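Local atomic coordinates of HEPN domain-containing protein (Sulfolobus tokodaii, PDB entry 1WOL), a protein that is of unknown function but is an archaeal HEPN homologue, a small all-helical domain. Residues K22-S34 with Y95-I107. Residues are numbered along the deposited sequence; the frame is centred on the assembly and turned at random.
With TBU (tertiary-butyl alcohol), chain B.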
ATOM      1  N   LYS A  22       2.481   4.799 -13.365  1.00 11.51           N
ATOM      2  CA  LYS A  22       3.236   3.738 -14.184  1.00 13.10           C
ATOM      3  C   LYS A  22       3.117   4.113 -15.648  1.00 14.22           C
ATOM      4  O   LYS A  22       4.101   3.989 -16.405  1.00 16.17           O
ATOM      5  CB  LYS A  22       2.583   2.378 -13.858  1.00 11.73           C
ATOM      6  CG  LYS A  22       3.109   1.370 -14.907  1.00 14.47           C
ATOM      7  CD  LYS A  22       2.437   0.045 -14.728  1.00 18.81           C
ATOM      8  CE  LYS A  22       2.810  -0.744 -16.080  1.00 17.83           C
ATOM      9  NZ  LYS A  22       2.280  -2.096 -16.123  1.00 18.91           N
ATOM     10  N   SER A  23       1.943   4.564 -16.087  1.00 14.34           N
ATOM     11  CA  SER A  23       1.801   4.944 -17.531  1.00 16.38           C
ATOM     12  C   SER A  23       2.689   6.004 -17.940  1.00 18.07           C
ATOM     13  O   SER A  23       3.134   6.045 -19.113  1.00 22.74           O
ATOM     14  CB  SER A  23       0.320   5.328 -17.726  1.00 18.64           C
ATOM     15  OG  SER A  23       0.070   5.628 -19.102  1.00 29.72           O
ATOM     16  N   GLY A  24       3.075   6.876 -17.046  1.00 14.96           N
ATOM     17  CA  GLY A  24       4.006   7.947 -17.353  1.00 15.90           C
ATOM     18  C   GLY A  24       5.521   7.590 -17.217  1.00 14.28           C
ATOM     19  O   GLY A  24       6.419   8.429 -17.426  1.00 19.42           O
ATOM     20  N   GLY A  25       5.767   6.337 -16.786  1.00 14.12           N
ATOM     21  CA  GLY A  25       7.134   5.875 -16.531  1.00 14.89           C
ATOM     22  C   GLY A  25       7.614   6.181 -15.127  1.00 14.47           C
ATOM     23  O   GLY A  25       8.854   6.026 -14.778  1.00 16.64           O
ATOM     24  N   TYR A  26       6.722   6.582 -14.219  1.00 12.65           N
ATOM     25  CA  TYR A  26       7.167   7.020 -12.910  1.00 10.71           C
ATOM     26  C   TYR A  26       7.047   5.937 -11.900  1.00 12.43           C
ATOM     27  O   TYR A  26       6.118   5.890 -11.068  1.00 12.49           O
ATOM     28  CB  TYR A  26       6.404   8.293 -12.482  1.00 12.80           C
ATOM     29  CG  TYR A  26       6.504   9.434 -13.497  1.00 13.20           C
ATOM     30  CD1 TYR A  26       5.346   9.891 -14.146  1.00 15.01           C
ATOM     31  CD2 TYR A  26       7.702   9.989 -13.772  1.00 14.39           C
ATOM     32  CE1 TYR A  26       5.430  10.989 -15.098  1.00 15.54           C
ATOM     33  CE2 TYR A  26       7.840  11.038 -14.741  1.00 15.18           C
ATOM     34  CZ  TYR A  26       6.658  11.491 -15.352  1.00 15.22           C
ATOM     35  OH  TYR A  26       6.749  12.491 -16.346  1.00 16.27           O
ATOM     36  N   TYR A  27       7.977   4.989 -12.036  1.00 13.16           N
ATOM     37  CA  TYR A  27       7.773   3.722 -11.268  1.00 12.39           C
ATOM     38  C   TYR A  27       7.946   3.823  -9.795  1.00 12.39           C
ATOM     39  O   TYR A  27       7.207   3.101  -9.050  1.00 13.94           O
ATOM     40  CB  TYR A  27       8.715   2.606 -11.899  1.00 14.50           C
ATOM     41  CG  TYR A  27       8.487   2.467 -13.368  1.00 13.72           C
ATOM     42  CD1 TYR A  27       9.622   2.446 -14.252  1.00 15.24           C
ATOM     43  CD2 TYR A  27       7.235   2.361 -13.956  1.00 14.54           C
ATOM     44  CE1 TYR A  27       9.486   2.324 -15.625  1.00 14.69           C
ATOM     45  CE2 TYR A  27       7.084   2.310 -15.357  1.00 16.73           C
ATOM     46  CZ  TYR A  27       8.251   2.272 -16.185  1.00 15.91           C
ATOM     47  OH  TYR A  27       8.052   2.117 -17.559  1.00 19.96           O
ATOM     48  N   GLU A  28       8.867   4.668  -9.300  1.00 12.76           N
ATOM     49  CA  GLU A  28       8.944   4.809  -7.883  1.00 13.60           C
ATOM     50  C   GLU A  28       7.681   5.434  -7.278  1.00 12.03           C
ATOM     51  O   GLU A  28       7.245   5.114  -6.171  1.00 13.70           O
ATOM     52  CB  GLU A  28      10.195   5.631  -7.536  1.00 14.06           C
ATOM     53  CG  GLU A  28      10.012   7.223  -7.454  1.00 13.65           C
ATOM     54  CD  GLU A  28       9.651   7.875  -8.784  1.00 14.35           C
ATOM     55  OE1 GLU A  28       9.708   9.167  -8.688  1.00 17.47           O
ATOM     56  OE2 GLU A  28       9.396   7.268  -9.798  1.00 17.29           O
ATOM     57  N   LEU A  29       7.071   6.340  -8.074  1.00 11.34           N
ATOM     58  CA  LEU A  29       5.799   6.948  -7.654  1.00 11.23           C
ATOM     59  C   LEU A  29       4.695   5.877  -7.623  1.00 11.07           C
ATOM     60  O   LEU A  29       3.896   5.936  -6.730  1.00 11.46           O
ATOM     61  CB  LEU A  29       5.535   8.121  -8.633  1.00 12.09           C
ATOM     62  CG  LEU A  29       4.223   8.918  -8.258  1.00 12.64           C
ATOM     63  CD1 LEU A  29       4.214   9.416  -6.849  1.00 12.90           C
ATOM     64  CD2 LEU A  29       4.046  10.022  -9.308  1.00 13.12           C
ATOM     65  N   ALA A  30       4.615   5.137  -8.679  1.00 12.41           N
ATOM     66  CA  ALA A  30       3.595   4.062  -8.670  1.00 12.05           C
ATOM     67  C   ALA A  30       3.791   3.176  -7.427  1.00 12.78           C
ATOM     68  O   ALA A  30       2.761   2.776  -6.772  1.00 12.39           O
ATOM     69  CB  ALA A  30       3.840   3.217  -9.880  1.00 13.83           C
ATOM     70  N   CYS A  31       5.037   2.913  -7.006  1.00 11.45           N
ATOM     71  CA  CYS A  31       5.228   2.040  -5.790  1.00 11.41           C
ATOM     72  C   CYS A  31       4.838   2.721  -4.542  1.00 12.04           C
ATOM     73  O   CYS A  31       4.214   2.189  -3.654  1.00 13.43           O
ATOM     74  CB  CYS A  31       6.712   1.641  -5.683  1.00 12.10           C
ATOM     75  SG  CYS A  31       7.023   0.235  -6.860  1.00 17.99           S
ATOM     76  N   PHE A  32       5.179   4.052  -4.419  1.00 13.04           N
ATOM     77  CA  PHE A  32       4.727   4.753  -3.241  1.00 12.45           C
ATOM     78  C   PHE A  32       3.253   4.800  -3.101  1.00 12.48           C
ATOM     79  O   PHE A  32       2.710   4.694  -1.985  1.00 13.90           O
ATOM     80  CB  PHE A  32       5.283   6.224  -3.437  1.00 11.49           C
ATOM     81  CG  PHE A  32       4.802   7.165  -2.366  1.00 15.90           C
ATOM     82  CD1 PHE A  32       5.400   7.135  -1.071  1.00 19.98           C
ATOM     83  CD2 PHE A  32       3.783   8.015  -2.636  1.00 16.86           C
ATOM     84  CE1 PHE A  32       4.859   8.055  -0.058  1.00 22.72           C
ATOM     85  CE2 PHE A  32       3.269   8.874  -1.653  1.00 18.31           C
ATOM     86  CZ  PHE A  32       3.796   8.891  -0.421  1.00 17.12           C
ATOM     87  N   LEU A  33       2.541   5.111  -4.241  1.00 12.29           N
ATOM     88  CA  LEU A  33       1.074   5.279  -4.232  1.00 10.69           C
ATOM     89  C   LEU A  33       0.388   3.894  -3.991  1.00 11.79           C
ATOM     90  O   LEU A  33      -0.672   3.892  -3.385  1.00 13.52           O
ATOM     91  CB  LEU A  33       0.623   5.868  -5.591  1.00 11.81           C
ATOM     92  CG  LEU A  33       0.966   7.356  -5.744  1.00 10.24           C
ATOM     93  CD1 LEU A  33       0.773   7.669  -7.211  1.00 12.18           C
ATOM     94  CD2 LEU A  33       0.123   8.171  -4.803  1.00 14.32           C
ATOM     95  N   SER A  34       1.072   2.829  -4.392  1.00 11.57           N
ATOM     96  CA  SER A  34       0.507   1.468  -4.066  1.00 11.70           C
ATOM     97  C   SER A  34       0.599   1.234  -2.564  1.00 11.65           C
ATOM     98  O   SER A  34      -0.347   0.657  -1.983  1.00 12.36           O
ATOM     99  CB  SER A  34       1.359   0.375  -4.780  1.00 12.22           C
ATOM    100  OG  SER A  34       1.153   0.574  -6.191  1.00 12.56           O
ATOM    101  N   TYR A  95      14.700   7.193  -7.766  1.00 16.26           N
ATOM    102  CA  TYR A  95      13.800   6.896  -8.875  1.00 15.62           C
ATOM    103  C   TYR A  95      14.503   6.274 -10.069  1.00 16.81           C
ATOM    104  O   TYR A  95      13.932   5.582 -10.892  1.00 17.62           O
ATOM    105  CB  TYR A  95      13.068   8.215  -9.365  1.00 15.73           C
ATOM    106  CG  TYR A  95      13.959   9.206 -10.083  1.00 13.49           C
ATOM    107  CD1 TYR A  95      14.143   9.105 -11.459  1.00 15.85           C
ATOM    108  CD2 TYR A  95      14.632  10.226  -9.375  1.00 16.00           C
ATOM    109  CE1 TYR A  95      14.984   9.952 -12.240  1.00 16.87           C
ATOM    110  CE2 TYR A  95      15.500  11.146 -10.153  1.00 17.96           C
ATOM    111  CZ  TYR A  95      15.627  10.962 -11.527  1.00 17.10           C
ATOM    112  OH  TYR A  95      16.464  11.767 -12.328  1.00 20.76           O
ATOM    113  N   GLU A  96      15.825   6.568 -10.163  1.00 16.36           N
ATOM    114  CA  GLU A  96      16.524   6.071 -11.294  1.00 17.29           C
ATOM    115  C   GLU A  96      16.683   4.529 -11.292  1.00 17.02           C
ATOM    116  O   GLU A  96      16.998   3.974 -12.342  1.00 20.51           O
ATOM    117  CB  GLU A  96      17.983   6.668 -11.319  1.00 18.82           C
ATOM    118  CG  GLU A  96      17.951   8.184 -11.520  1.00 23.08           C
ATOM    119  CD  GLU A  96      19.307   8.733 -11.871  1.00 26.87           C
ATOM    120  OE1 GLU A  96      19.582   9.038 -13.052  1.00 31.47           O
ATOM    121  OE2 GLU A  96      20.089   8.900 -10.980  1.00 27.00           O
ATOM    122  N   TYR A  97      16.392   3.931 -10.154  1.00 16.53           N
ATOM    123  CA  TYR A  97      16.649   2.550  -9.970  1.00 17.42           C
ATOM    124  C   TYR A  97      15.419   1.686  -9.831  1.00 17.73           C
ATOM    125  O   TYR A  97      15.520   0.476  -9.551  1.00 20.20           O
ATOM    126  CB  TYR A  97      17.587   2.402  -8.763  1.00 17.33           C
ATOM    127  CG  TYR A  97      18.895   3.109  -9.023  1.00 15.19           C
ATOM    128  CD1 TYR A  97      19.125   4.397  -8.557  1.00 17.72           C
ATOM    129  CD2 TYR A  97      19.863   2.468  -9.776  1.00 15.56           C
ATOM    130  CE1 TYR A  97      20.358   5.061  -8.842  1.00 19.44           C
ATOM    131  CE2 TYR A  97      21.098   3.103 -10.074  1.00 17.72           C
ATOM    132  CZ  TYR A  97      21.308   4.371  -9.591  1.00 17.35           C
ATOM    133  OH  TYR A  97      22.562   5.012  -9.839  1.00 20.37           O
ATOM    134  N   TYR A  98      14.244   2.286 -10.022  1.00 15.32           N
ATOM    135  CA  TYR A  98      13.026   1.481 -10.055  1.00 15.51           C
ATOM    136  C   TYR A  98      12.701   1.055 -11.469  1.00 16.39           C
ATOM    137  O   TYR A  98      13.113   1.706 -12.453  1.00 18.64           O
ATOM    138  CB  TYR A  98      11.833   2.312  -9.528  1.00 14.83           C
ATOM    139  CG  TYR A  98      11.727   2.374  -8.071  1.00 14.97           C
ATOM    140  CD1 TYR A  98      12.605   3.148  -7.312  1.00 17.24           C
ATOM    141  CD2 TYR A  98      10.743   1.658  -7.416  1.00 16.57           C
ATOM    142  CE1 TYR A  98      12.477   3.214  -5.918  1.00 19.42           C
ATOM    143  CE2 TYR A  98      10.655   1.737  -6.043  1.00 18.83           C
ATOM    144  CZ  TYR A  98      11.517   2.506  -5.322  1.00 20.41           C
ATOM    145  OH  TYR A  98      11.355   2.613  -3.989  1.00 27.75           O
ATOM    146  N   THR A  99      11.937  -0.036 -11.622  1.00 14.79           N
ATOM    147  CA  THR A  99      11.624  -0.573 -12.941  1.00 15.85           C
ATOM    148  C   THR A  99      10.168  -0.831 -13.098  1.00 13.31           C
ATOM    149  O   THR A  99       9.407  -0.754 -12.093  1.00 13.79           O
ATOM    150  CB  THR A  99      12.247  -2.000 -13.141  1.00 17.04           C
ATOM    151  OG1 THR A  99      11.748  -2.882 -12.128  1.00 17.65           O
ATOM    152  CG2 THR A  99      13.781  -1.808 -12.931  1.00 16.21           C
ATOM    153  N   GLU A 100       9.811  -1.102 -14.320  1.00 13.80           N
ATOM    154  CA  GLU A 100       8.371  -1.305 -14.591  1.00 14.52           C
ATOM    155  C   GLU A 100       7.867  -2.583 -13.791  1.00 15.34           C
ATOM    156  O   GLU A 100       6.759  -2.639 -13.270  1.00 15.88           O
ATOM    157  CB  GLU A 100       8.166  -1.489 -16.108  1.00 18.45           C
ATOM    158  CG  GLU A 100       6.669  -1.527 -16.485  1.00 19.45           C
ATOM    159  CD  GLU A 100       6.505  -1.287 -18.011  1.00 24.79           C
ATOM    160  OE1 GLU A 100       5.382  -1.001 -18.431  1.00 28.27           O
ATOM    161  OE2 GLU A 100       7.531  -1.357 -18.767  1.00 29.32           O
ATOM    162  N   ARG A 101       8.705  -3.640 -13.661  1.00 15.18           N
ATOM    163  CA  ARG A 101       8.290  -4.777 -12.845  1.00 14.04           C
ATOM    164  C   ARG A 101       7.980  -4.389 -11.412  1.00 13.59           C
ATOM    165  O   ARG A 101       7.030  -4.878 -10.852  1.00 15.23           O
ATOM    166  CB  ARG A 101       9.378  -5.861 -12.880  1.00 13.70           C
ATOM    167  CG  ARG A 101       9.113  -6.976 -11.850  1.00 15.07           C
ATOM    168  CD  ARG A 101      10.120  -8.162 -12.004  1.00 15.77           C
ATOM    169  NE  ARG A 101      11.437  -7.810 -11.467  1.00 16.36           N
ATOM    170  CZ  ARG A 101      11.759  -7.790 -10.216  1.00 16.00           C
ATOM    171  NH1 ARG A 101      10.917  -8.087  -9.226  1.00 20.14           N
ATOM    172  NH2 ARG A 101      12.990  -7.419  -9.880  1.00 17.06           N
ATOM    173  N   ASP A 102       8.726  -3.432 -10.796  1.00 12.41           N
ATOM    174  CA  ASP A 102       8.466  -3.053  -9.443  1.00 14.38           C
ATOM    175  C   ASP A 102       7.088  -2.401  -9.451  1.00 13.15           C
ATOM    176  O   ASP A 102       6.334  -2.663  -8.557  1.00 13.47           O
ATOM    177  CB  ASP A 102       9.449  -1.935  -9.014  1.00 14.98           C
ATOM    178  CG  ASP A 102      10.912  -2.392  -8.999  1.00 16.80           C
ATOM    179  OD1 ASP A 102      11.779  -1.435  -9.104  1.00 17.20           O
ATOM    180  OD2 ASP A 102      11.189  -3.601  -8.790  1.00 17.26           O
ATOM    181  N   ALA A 103       6.818  -1.533 -10.418  1.00 13.14           N
ATOM    182  CA  ALA A 103       5.473  -0.926 -10.426  1.00 12.23           C
ATOM    183  C   ALA A 103       4.373  -1.953 -10.505  1.00 13.54           C
ATOM    184  O   ALA A 103       3.381  -1.836  -9.782  1.00 13.05           O
ATOM    185  CB  ALA A 103       5.437   0.057 -11.572  1.00 15.18           C
ATOM    186  N   ASP A 104       4.569  -2.926 -11.399  1.00 13.20           N
ATOM    187  CA  ASP A 104       3.548  -3.980 -11.454  1.00 13.38           C
ATOM    188  C   ASP A 104       3.425  -4.711 -10.172  1.00 14.10           C
ATOM    189  O   ASP A 104       2.291  -4.978  -9.718  1.00 14.11           O
ATOM    190  CB  ASP A 104       3.875  -5.053 -12.582  1.00 13.43           C
ATOM    191  CG  ASP A 104       3.767  -4.504 -13.930  1.00 17.02           C
ATOM    192  OD1 ASP A 104       3.368  -3.340 -14.156  1.00 16.32           O
ATOM    193  OD2 ASP A 104       4.115  -5.305 -14.871  1.00 20.01           O
ATOM    194  N   GLU A 105       4.507  -5.121  -9.511  1.00 12.95           N
ATOM    195  CA  GLU A 105       4.368  -5.893  -8.247  1.00 13.31           C
ATOM    196  C   GLU A 105       3.744  -5.040  -7.156  1.00 14.15           C
ATOM    197  O   GLU A 105       2.929  -5.532  -6.356  1.00 14.54           O
ATOM    198  CB  GLU A 105       5.779  -6.338  -7.797  1.00 13.60           C
ATOM    199  CG  GLU A 105       6.283  -7.385  -8.796  1.00 16.72           C
ATOM    200  CD  GLU A 105       7.687  -7.952  -8.400  1.00 18.10           C
ATOM    201  OE1 GLU A 105       8.272  -7.499  -7.411  1.00 19.62           O
ATOM    202  OE2 GLU A 105       8.073  -8.862  -9.198  1.00 16.56           O
ATOM    203  N   CYS A 106       4.114  -3.800  -7.091  1.00 13.52           N
ATOM    204  CA  CYS A 106       3.518  -2.917  -6.062  1.00 13.81           C
ATOM    205  C   CYS A 106       2.024  -2.674  -6.411  1.00 11.47           C
ATOM    206  O   CYS A 106       1.204  -2.807  -5.451  1.00 13.18           O
ATOM    207  CB  CYS A 106       4.148  -1.523  -6.120  1.00 12.77           C
ATOM    208  SG  CYS A 106       5.879  -1.593  -5.367  1.00 19.26           S
ATOM    209  N   ILE A 107       1.628  -2.341  -7.637  1.00 11.09           N
ATOM    210  CA  ILE A 107       0.226  -2.077  -7.953  1.00 10.79           C
ATOM    211  C   ILE A 107      -0.566  -3.365  -7.635  1.00 11.54           C
ATOM    212  O   ILE A 107      -1.656  -3.269  -7.060  1.00 11.74           O
ATOM    213  CB  ILE A 107       0.119  -1.662  -9.394  1.00 11.05           C
ATOM    214  CG1 ILE A 107       0.603  -0.163  -9.483  1.00 11.98           C
ATOM    215  CG2 ILE A 107      -1.385  -1.707  -9.837  1.00 11.92           C
ATOM    216  CD1 ILE A 107       0.845   0.283 -10.978  1.00 13.07           C
TER
HETATM  217  O   TBU B 123       7.612  11.223  -4.309  1.00 31.98           O
HETATM  218  C   TBU B 123       8.328  10.000  -3.947  1.00 27.55           C
HETATM  219  C1  TBU B 123       9.782  10.298  -4.281  1.00 21.27           C
HETATM  220  C2  TBU B 123       7.788   8.787  -4.778  1.00 28.44           C
HETATM  221  C3  TBU B 123       8.080   9.767  -2.522  1.00 29.69           C
HETATM  222  O   HOH W   1       3.365  -2.913 -18.679  1.00 25.90           O
HETATM  223  O   HOH W   2       5.520   2.115 -18.421  1.00 38.64           O
HETATM  224  O   HOH W   3      11.389   5.284 -12.126  1.00 20.44           O
HETATM  225  O   HOH W   4       8.854   4.787  -3.740  1.00 45.23           O
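C31 and C106 face each other in the tight middle of the contact, SG to SG 2.6 Å. That is too long for a disulfide and too short for a plain contact, so the bond, seen in a structure of this protein, is doubtful here. Helices 27-34 and 100-107 run nearly parallel here, 13° apart with axes 8.3 Å from each other. Small residues permit this: A30 CB meets A103 CB at 3.9 Å. Further along, S34 lays its CB against C106 O, while its OG bonds to A30 O. F75, L76 and Q79 pack around the C106 end. Toward the helix starts, the Y27 ring lies between two backbones. G25 O sits over one face, and E100 CA over the other, 3.7 Å from the ring centroid. An alanine in place of Y27 would probably open a gap over E100 and A103 and leave water 2 without its phenol partner. E28 CB similarly rests on a face of the Y98 ring, which Y90 meets edge-to-face. The solvent side is looser and polar. K22, extended with CG anti to its N (chi1 167°), crosses to D104 in a salt bridge, NZ to OD1 2.6 Å. Water 1 links the same NZ to E100 OE1. A close parallel pair of helices, with helix 4-23 and helix 67-77 packed around it, is consistent with the helical bundle of the HEPN domain.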